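Local structure of amidase (Bacillus anthracis, 5EWQ) at residues A[9-13]-A[177-181]; A[182-186]-A[399-403]. The protein probably hydrolyses amide bonds, as enzymes of the amidase signature family do. All coordinates share one frame. Residue numbers count along the deposited sequence, not the author numbering.

Contact 1 (A[9-13]-A[177-181]); sequences PKEPE and FTMPS
P180 lays its pyrrolidine ring along the backbone of K10 to P12: its CB is 3.4 Å from the O of K10, its CG 4.1 Å from the O of E11, and its CB 4.4 Å from the CB of P12. A compact, apolar ring suits this place because it packs flush against an extended chain and asks for no polar partner. Taken end to end, 9-12 and 177-180 run in nearly the same direction, 18° apart, and the CA atoms come closest at P9 and T178, 3.8 Å apart. From K10 to P12 the chain is extended, with phi near -75° and psi between 137° and 174°. F177 and T178 have helix-like angles (psi -17° and -8°) before the chain straightens at M179 and P180, a bend that presents the carbonyl of T178. To it the N of K10 donates a nearly linear hydrogen bond, 2.7 Å to the O of T178 at 170°. P9, the first modelled residue, has no hydrogen to give in peptide linkage, so what it offers the O of F177 is a bent CA-H...O contact, its CA 3.4 Å away. K10, chi1 m, brings its CG to 4.0 Å from the CB of T178, while its charged end leads away, as befits an exposed lysine. M179, a selenomethionine, points away and packs on E170 and N173 of helix 170-173. With one backbone bond, proline packing and no regular strand on either side, this is a loop-to-loop contact that lays the N-terminal arm on the body of an amidase signature fold.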
ATOM      1  N   PRO A   9      21.076   5.207   1.637  1.00 73.65           N
ATOM      2  CA  PRO A   9      20.652   3.808   1.732  1.00 68.42           C
ATOM      3  C   PRO A   9      21.516   2.869   0.894  1.00 64.65           C
ATOM      4  O   PRO A   9      21.866   3.190  -0.242  1.00 80.91           O
ATOM      5  CB  PRO A   9      19.215   3.846   1.204  1.00 50.77           C
ATOM      6  CG  PRO A   9      19.137   5.093   0.339  1.00 63.66           C
ATOM      7  CD  PRO A   9      20.394   5.906   0.537  1.00 75.63           C
ATOM      8  N   LYS A  10      21.854   1.715   1.459  1.00 41.45           N
ATOM      9  CA  LYS A  10      22.675   0.733   0.763  1.00 41.26           C
ATOM     10  C   LYS A  10      21.893   0.034  -0.345  1.00 46.94           C
ATOM     11  O   LYS A  10      20.687   0.234  -0.491  1.00 47.25           O
ATOM     12  CB  LYS A  10      23.226  -0.300   1.750  1.00 47.79           C
ATOM     13  CG  LYS A  10      24.172   0.283   2.788  1.00 54.22           C
ATOM     14  CD  LYS A  10      24.576  -0.757   3.821  1.00 63.38           C
ATOM     15  CE  LYS A  10      25.301  -1.930   3.180  1.00 68.87           C
ATOM     16  NZ  LYS A  10      25.684  -2.960   4.188  1.00 59.25           N
ATOM     17  N   GLU A  11      22.590  -0.789  -1.120  1.00 37.59           N
ATOM     18  CA  GLU A  11      21.980  -1.497  -2.238  1.00 40.97           C
ATOM     19  C   GLU A  11      21.227  -2.743  -1.778  1.00 37.70           C
ATOM     20  O   GLU A  11      21.621  -3.393  -0.809  1.00 42.25           O
ATOM     21  CB  GLU A  11      23.046  -1.882  -3.264  1.00 34.20           C
ATOM     22  CG  GLU A  11      24.186  -2.701  -2.688  1.00 36.96           C
ATOM     23  CD  GLU A  11      25.210  -3.089  -3.732  1.00 46.23           C
ATOM     24  OE1 GLU A  11      26.346  -3.438  -3.349  1.00 46.61           O
ATOM     25  OE2 GLU A  11      24.878  -3.048  -4.935  1.00 49.06           O
ATOM     26  N   PRO A  12      20.132  -3.076  -2.476  1.00 32.65           N
ATOM     27  CA  PRO A  12      19.390  -4.307  -2.190  1.00 29.11           C
ATOM     28  C   PRO A  12      20.109  -5.545  -2.720  1.00 26.12           C
ATOM     29  O   PRO A  12      20.631  -5.527  -3.834  1.00 40.54           O
ATOM     30  CB  PRO A  12      18.061  -4.091  -2.915  1.00 24.34           C
ATOM     31  CG  PRO A  12      18.398  -3.175  -4.039  1.00 23.33           C
ATOM     32  CD  PRO A  12      19.474  -2.263  -3.514  1.00 29.66           C
ATOM     33  N   GLU A  13      20.135  -6.605  -1.919  1.00 32.38           N
ATOM     34  CA  GLU A  13      20.752  -7.862  -2.325  1.00 17.44           C
ATOM     35  C   GLU A  13      19.710  -8.972  -2.335  1.00 30.60           C
ATOM     36  O   GLU A  13      18.630  -8.817  -1.774  1.00 39.31           O
ATOM     37  CB  GLU A  13      21.902  -8.229  -1.386  1.00 26.16           C
ATOM     38  CG  GLU A  13      22.905  -7.112  -1.157  1.00 31.38           C
ATOM     39  CD  GLU A  13      24.022  -7.520  -0.215  1.00 43.63           C
ATOM     40  OE1 GLU A  13      24.536  -6.647   0.515  1.00 43.39           O
ATOM     41  OE2 GLU A  13      24.387  -8.714  -0.206  1.00 48.28           O
ATOM     42  N   PHE A 177      19.216   4.656   8.368  1.00 49.99           N
ATOM     43  CA  PHE A 177      19.328   5.450   7.149  1.00 49.64           C
ATOM     44  C   PHE A 177      19.955   4.654   6.007  1.00 43.86           C
ATOM     45  O   PHE A 177      19.844   5.035   4.841  1.00 46.42           O
ATOM     46  CB  PHE A 177      20.156   6.712   7.407  1.00 53.58           C
ATOM     47  CG  PHE A 177      19.650   7.554   8.545  1.00 67.80           C
ATOM     48  CD1 PHE A 177      18.672   8.511   8.334  1.00 62.37           C
ATOM     49  CD2 PHE A 177      20.166   7.399   9.822  1.00 72.21           C
ATOM     50  CE1 PHE A 177      18.209   9.293   9.378  1.00 62.59           C
ATOM     51  CE2 PHE A 177      19.706   8.178  10.871  1.00 67.02           C
ATOM     52  CZ  PHE A 177      18.728   9.126  10.648  1.00 62.41           C
ATOM     53  N   THR A 178      20.611   3.549   6.345  1.00 35.07           N
ATOM     54  CA  THR A 178      21.356   2.770   5.362  1.00 38.61           C
ATOM     55  C   THR A 178      20.581   1.558   4.857  1.00 37.55           C
ATOM     56  O   THR A 178      21.012   0.884   3.922  1.00 39.34           O
ATOM     57  CB  THR A 178      22.698   2.281   5.937  1.00 39.13           C
ATOM     58  OG1 THR A 178      22.455   1.427   7.061  1.00 42.07           O
ATOM     59  CG2 THR A 178      23.553   3.460   6.374  1.00 26.85           C
HETATM   60  N   MSE A 179      19.440   1.282   5.481  1.00 42.02           N
HETATM   61  CA  MSE A 179      18.632   0.126   5.110  1.00 34.61           C
HETATM   62  C   MSE A 179      17.931   0.345   3.774  1.00 28.54           C
HETATM   63  O   MSE A 179      17.228   1.339   3.594  1.00 33.27           O
HETATM   64  CB  MSE A 179      17.600  -0.180   6.197  1.00 32.21           C
HETATM   65  CG  MSE A 179      16.843  -1.481   5.980  1.00 34.13           C
HETATM   66 SE   MSE A 179      15.364  -1.712   7.226  1.00 55.76          SE
HETATM   67  CE  MSE A 179      14.198  -0.302   6.552  1.00 61.25           C
ATOM     68  N   PRO A 180      18.122  -0.590   2.832  1.00 29.55           N
ATOM     69  CA  PRO A 180      17.464  -0.521   1.524  1.00 25.81           C
ATOM     70  C   PRO A 180      15.957  -0.710   1.640  1.00 31.01           C
ATOM     71  O   PRO A 180      15.495  -1.454   2.506  1.00 36.90           O
ATOM     72  CB  PRO A 180      18.102  -1.677   0.747  1.00 18.87           C
ATOM     73  CG  PRO A 180      18.538  -2.637   1.800  1.00 18.24           C
ATOM     74  CD  PRO A 180      18.973  -1.786   2.957  1.00 31.69           C
ATOM     75  N   SER A 181      15.203  -0.039   0.777  1.00 19.42           N
ATOM     76  CA  SER A 181      13.753  -0.156   0.779  1.00 31.22           C
ATOM     77  C   SER A 181      13.327  -1.560   0.369  1.00 34.60           C
ATOM     78  O   SER A 181      13.938  -2.174  -0.505  1.00 46.45           O
ATOM     79  CB  SER A 181      13.131   0.881  -0.156  1.00 45.49           C
ATOM     80  OG  SER A 181      13.615   0.729  -1.480  1.00 63.40           O
TER

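Contact 2 (A[182-186]-A[399-403]); sequences GYSGK and RRIKY
Y183, R399 and G185 bury the most surface here. Y183 sits on the short strand 183-184, its CB pointing toward the other segment and chi1 t (176°). One face of its ring receives the edge of Y403 (chi1 m) in a T-shaped stack: centroids 4.9 Å apart, planes at 83°, CE2 of Y183 to CE2 of Y403 3.6 Å. Tyrosine suits the position because its flat ring stacks while its hydroxyl reaches further, lying 3.6 Å from the CB of K402 and hydrogen-bonding to the OH of Y17. Segment 399-403 carries the last two residues of the one-turn helix 397-400; I401 (-141°/66°) breaks from helical angles, and the chain then turns so that K402 and Y403 both direct CB toward 182-186, though the end of K402 leads away. Strand 183-184 pairs antiparallel with 188-189 in a small hairpin, separate from the large mixed sheet of the amidase signature fold, and G185 begins its turn at -70°/-13°. The CA of G185 lies 5.5 Å from the CA of R400. A CB on G185 would point at the helix end, so a residue lacking a side chain fits the close approach. R399 starts away from the hairpin, but chi1 of -140° and chi2 m bend the long side chain back. Its NH2 donates to the O of G185 at a very short 2.3 Å, with a bent angle of 116°, and the carbonyl meets the guanidinium at its edge. The planar guanidinium group of R399 also forms a cation-pi interaction with Y17, the same residue that bonds to Y183.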
ATOM      1  N   GLY A 182      12.277  -2.065   1.008  1.00 18.83           N
ATOM      2  CA  GLY A 182      11.775  -3.391   0.708  1.00 18.64           C
ATOM      3  C   GLY A 182      12.434  -4.476   1.538  1.00 29.74           C
ATOM      4  O   GLY A 182      12.070  -5.648   1.446  1.00 25.58           O
ATOM      5  N   TYR A 183      13.409  -4.091   2.355  1.00 17.56           N
ATOM      6  CA  TYR A 183      14.085  -5.054   3.216  1.00 20.95           C
ATOM      7  C   TYR A 183      13.415  -5.165   4.583  1.00 19.32           C
ATOM      8  O   TYR A 183      12.992  -4.166   5.165  1.00 25.50           O
ATOM      9  CB  TYR A 183      15.560  -4.686   3.396  1.00 25.88           C
ATOM     10  CG  TYR A 183      16.286  -5.607   4.352  1.00 22.01           C
ATOM     11  CD1 TYR A 183      16.774  -6.837   3.927  1.00 27.16           C
ATOM     12  CD2 TYR A 183      16.474  -5.252   5.683  1.00 23.52           C
ATOM     13  CE1 TYR A 183      17.433  -7.686   4.799  1.00 24.07           C
ATOM     14  CE2 TYR A 183      17.130  -6.096   6.562  1.00 28.50           C
ATOM     15  CZ  TYR A 183      17.608  -7.310   6.114  1.00 26.07           C
ATOM     16  OH  TYR A 183      18.263  -8.152   6.985  1.00 38.79           O
ATOM     17  N   SER A 184      13.330  -6.391   5.087  1.00 19.67           N
ATOM     18  CA  SER A 184      12.812  -6.646   6.425  1.00 23.78           C
ATOM     19  C   SER A 184      13.597  -7.780   7.069  1.00 30.95           C
ATOM     20  O   SER A 184      13.964  -8.744   6.399  1.00 36.51           O
ATOM     21  CB  SER A 184      11.325  -6.994   6.381  1.00 18.07           C
ATOM     22  OG  SER A 184      11.126  -8.298   5.865  1.00 24.31           O
ATOM     23  N   GLY A 185      13.848  -7.665   8.368  1.00 35.85           N
ATOM     24  CA  GLY A 185      14.575  -8.693   9.092  1.00 17.16           C
ATOM     25  C   GLY A 185      13.773  -9.970   9.242  1.00 27.07           C
ATOM     26  O   GLY A 185      14.310 -11.014   9.608  1.00 47.21           O
ATOM     27  N   LYS A 186      12.479  -9.886   8.950  1.00 18.10           N
ATOM     28  CA  LYS A 186      11.578 -11.023   9.089  1.00 18.30           C
ATOM     29  C   LYS A 186      11.644 -11.968   7.893  1.00 38.96           C
ATOM     30  O   LYS A 186      11.796 -13.179   8.056  1.00 47.87           O
ATOM     31  CB  LYS A 186      10.142 -10.534   9.280  1.00 26.23           C
ATOM     32  CG  LYS A 186       9.113 -11.645   9.382  1.00 28.15           C
ATOM     33  CD  LYS A 186       7.706 -11.078   9.407  1.00 35.61           C
ATOM     34  CE  LYS A 186       6.665 -12.173   9.565  1.00 30.01           C
ATOM     35  NZ  LYS A 186       5.284 -11.619   9.569  1.00 22.17           N
ATOM     36  N   ARG A 399      21.849 -10.749  11.820  1.00 47.37           N
ATOM     37  CA  ARG A 399      20.583 -11.300  11.360  1.00 36.04           C
ATOM     38  C   ARG A 399      19.428 -10.327  11.596  1.00 38.89           C
ATOM     39  O   ARG A 399      18.630 -10.067  10.695  1.00 44.11           O
ATOM     40  CB  ARG A 399      20.297 -12.630  12.064  1.00 28.62           C
ATOM     41  CG  ARG A 399      19.689 -13.714  11.177  1.00 27.30           C
ATOM     42  CD  ARG A 399      18.444 -13.218  10.462  1.00 35.79           C
ATOM     43  NE  ARG A 399      17.449 -14.264  10.257  1.00 41.69           N
ATOM     44  CZ  ARG A 399      16.203 -14.025   9.865  1.00 40.83           C
ATOM     45  NH1 ARG A 399      15.348 -15.026   9.700  1.00 53.99           N
ATOM     46  NH2 ARG A 399      15.812 -12.779   9.644  1.00 28.69           N
ATOM     47  N   ARG A 400      19.345  -9.793  12.809  1.00 28.14           N
ATOM     48  CA  ARG A 400      18.179  -9.021  13.227  1.00 24.06           C
ATOM     49  C   ARG A 400      18.245  -7.550  12.819  1.00 34.88           C
ATOM     50  O   ARG A 400      17.214  -6.920  12.585  1.00 37.75           O
ATOM     51  CB  ARG A 400      18.002  -9.147  14.741  1.00 31.77           C
ATOM     52  CG  ARG A 400      17.864 -10.593  15.189  1.00 35.57           C
ATOM     53  CD  ARG A 400      17.855 -10.746  16.697  1.00 32.38           C
ATOM     54  NE  ARG A 400      17.741 -12.152  17.074  1.00 42.27           N
ATOM     55  CZ  ARG A 400      17.706 -12.594  18.326  1.00 35.33           C
ATOM     56  NH1 ARG A 400      17.778 -11.740  19.338  1.00 28.76           N
ATOM     57  NH2 ARG A 400      17.598 -13.894  18.567  1.00 31.10           N
ATOM     58  N   ILE A 401      19.455  -7.005  12.731  1.00 24.73           N
ATOM     59  CA  ILE A 401      19.641  -5.627  12.285  1.00 25.31           C
ATOM     60  C   ILE A 401      20.867  -5.501  11.385  1.00 43.79           C
ATOM     61  O   ILE A 401      21.847  -4.843  11.739  1.00 41.50           O
ATOM     62  CB  ILE A 401      19.783  -4.654  13.474  1.00 26.77           C
ATOM     63  CG1 ILE A 401      20.631  -5.281  14.583  1.00 27.62           C
ATOM     64  CG2 ILE A 401      18.415  -4.271  14.018  1.00 26.25           C
ATOM     65  CD1 ILE A 401      21.005  -4.313  15.681  1.00 29.50           C
ATOM     66  N   LYS A 402      20.798  -6.137  10.218  1.00 43.50           N
ATOM     67  CA  LYS A 402      21.900  -6.143   9.260  1.00 31.87           C
ATOM     68  C   LYS A 402      22.366  -4.732   8.909  1.00 36.04           C
ATOM     69  O   LYS A 402      23.558  -4.492   8.710  1.00 48.98           O
ATOM     70  CB  LYS A 402      21.490  -6.888   7.987  1.00 35.11           C
ATOM     71  CG  LYS A 402      22.537  -6.864   6.882  1.00 39.82           C
ATOM     72  CD  LYS A 402      22.015  -7.511   5.609  1.00 35.28           C
ATOM     73  CE  LYS A 402      23.006  -7.365   4.468  1.00 34.35           C
ATOM     74  NZ  LYS A 402      24.297  -8.048   4.760  1.00 56.15           N
ATOM     75  N   TYR A 403      21.422  -3.799   8.846  1.00 36.80           N
ATOM     76  CA  TYR A 403      21.740  -2.421   8.493  1.00 31.04           C
ATOM     77  C   TYR A 403      21.620  -1.493   9.699  1.00 29.95           C
ATOM     78  O   TYR A 403      21.571  -0.274   9.550  1.00 32.42           O
ATOM     79  CB  TYR A 403      20.832  -1.942   7.358  1.00 28.05           C
ATOM     80  CG  TYR A 403      20.881  -2.831   6.135  1.00 35.07           C
ATOM     81  CD1 TYR A 403      21.864  -2.664   5.169  1.00 33.65           C
ATOM     82  CD2 TYR A 403      19.948  -3.843   5.950  1.00 30.54           C
ATOM     83  CE1 TYR A 403      21.916  -3.477   4.050  1.00 30.36           C
ATOM     84  CE2 TYR A 403      19.991  -4.661   4.834  1.00 31.07           C
ATOM     85  CZ  TYR A 403      20.977  -4.473   3.889  1.00 37.47           C
ATOM     86  OH  TYR A 403      21.025  -5.282   2.777  1.00 38.47           O
TER

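Contacts 1 and 2 follow one another along the chain, the first closing at 181 just as the second opens at 182, and their centres lie about 10 Å apart, on the same side of the chain's centre and about 20 Å from it. Y403 joins them: its CZ is 3.5 Å from the CD of P180, and its CD1 3.6 Å from the CD of K10. Helix 170-173 is common to both, since E170 touches M179 and also binds the backbone of Y183 and G185. The run 177-186 thus meets two sequence-distant parts, the N-terminal arm and the chain around helix 397-400.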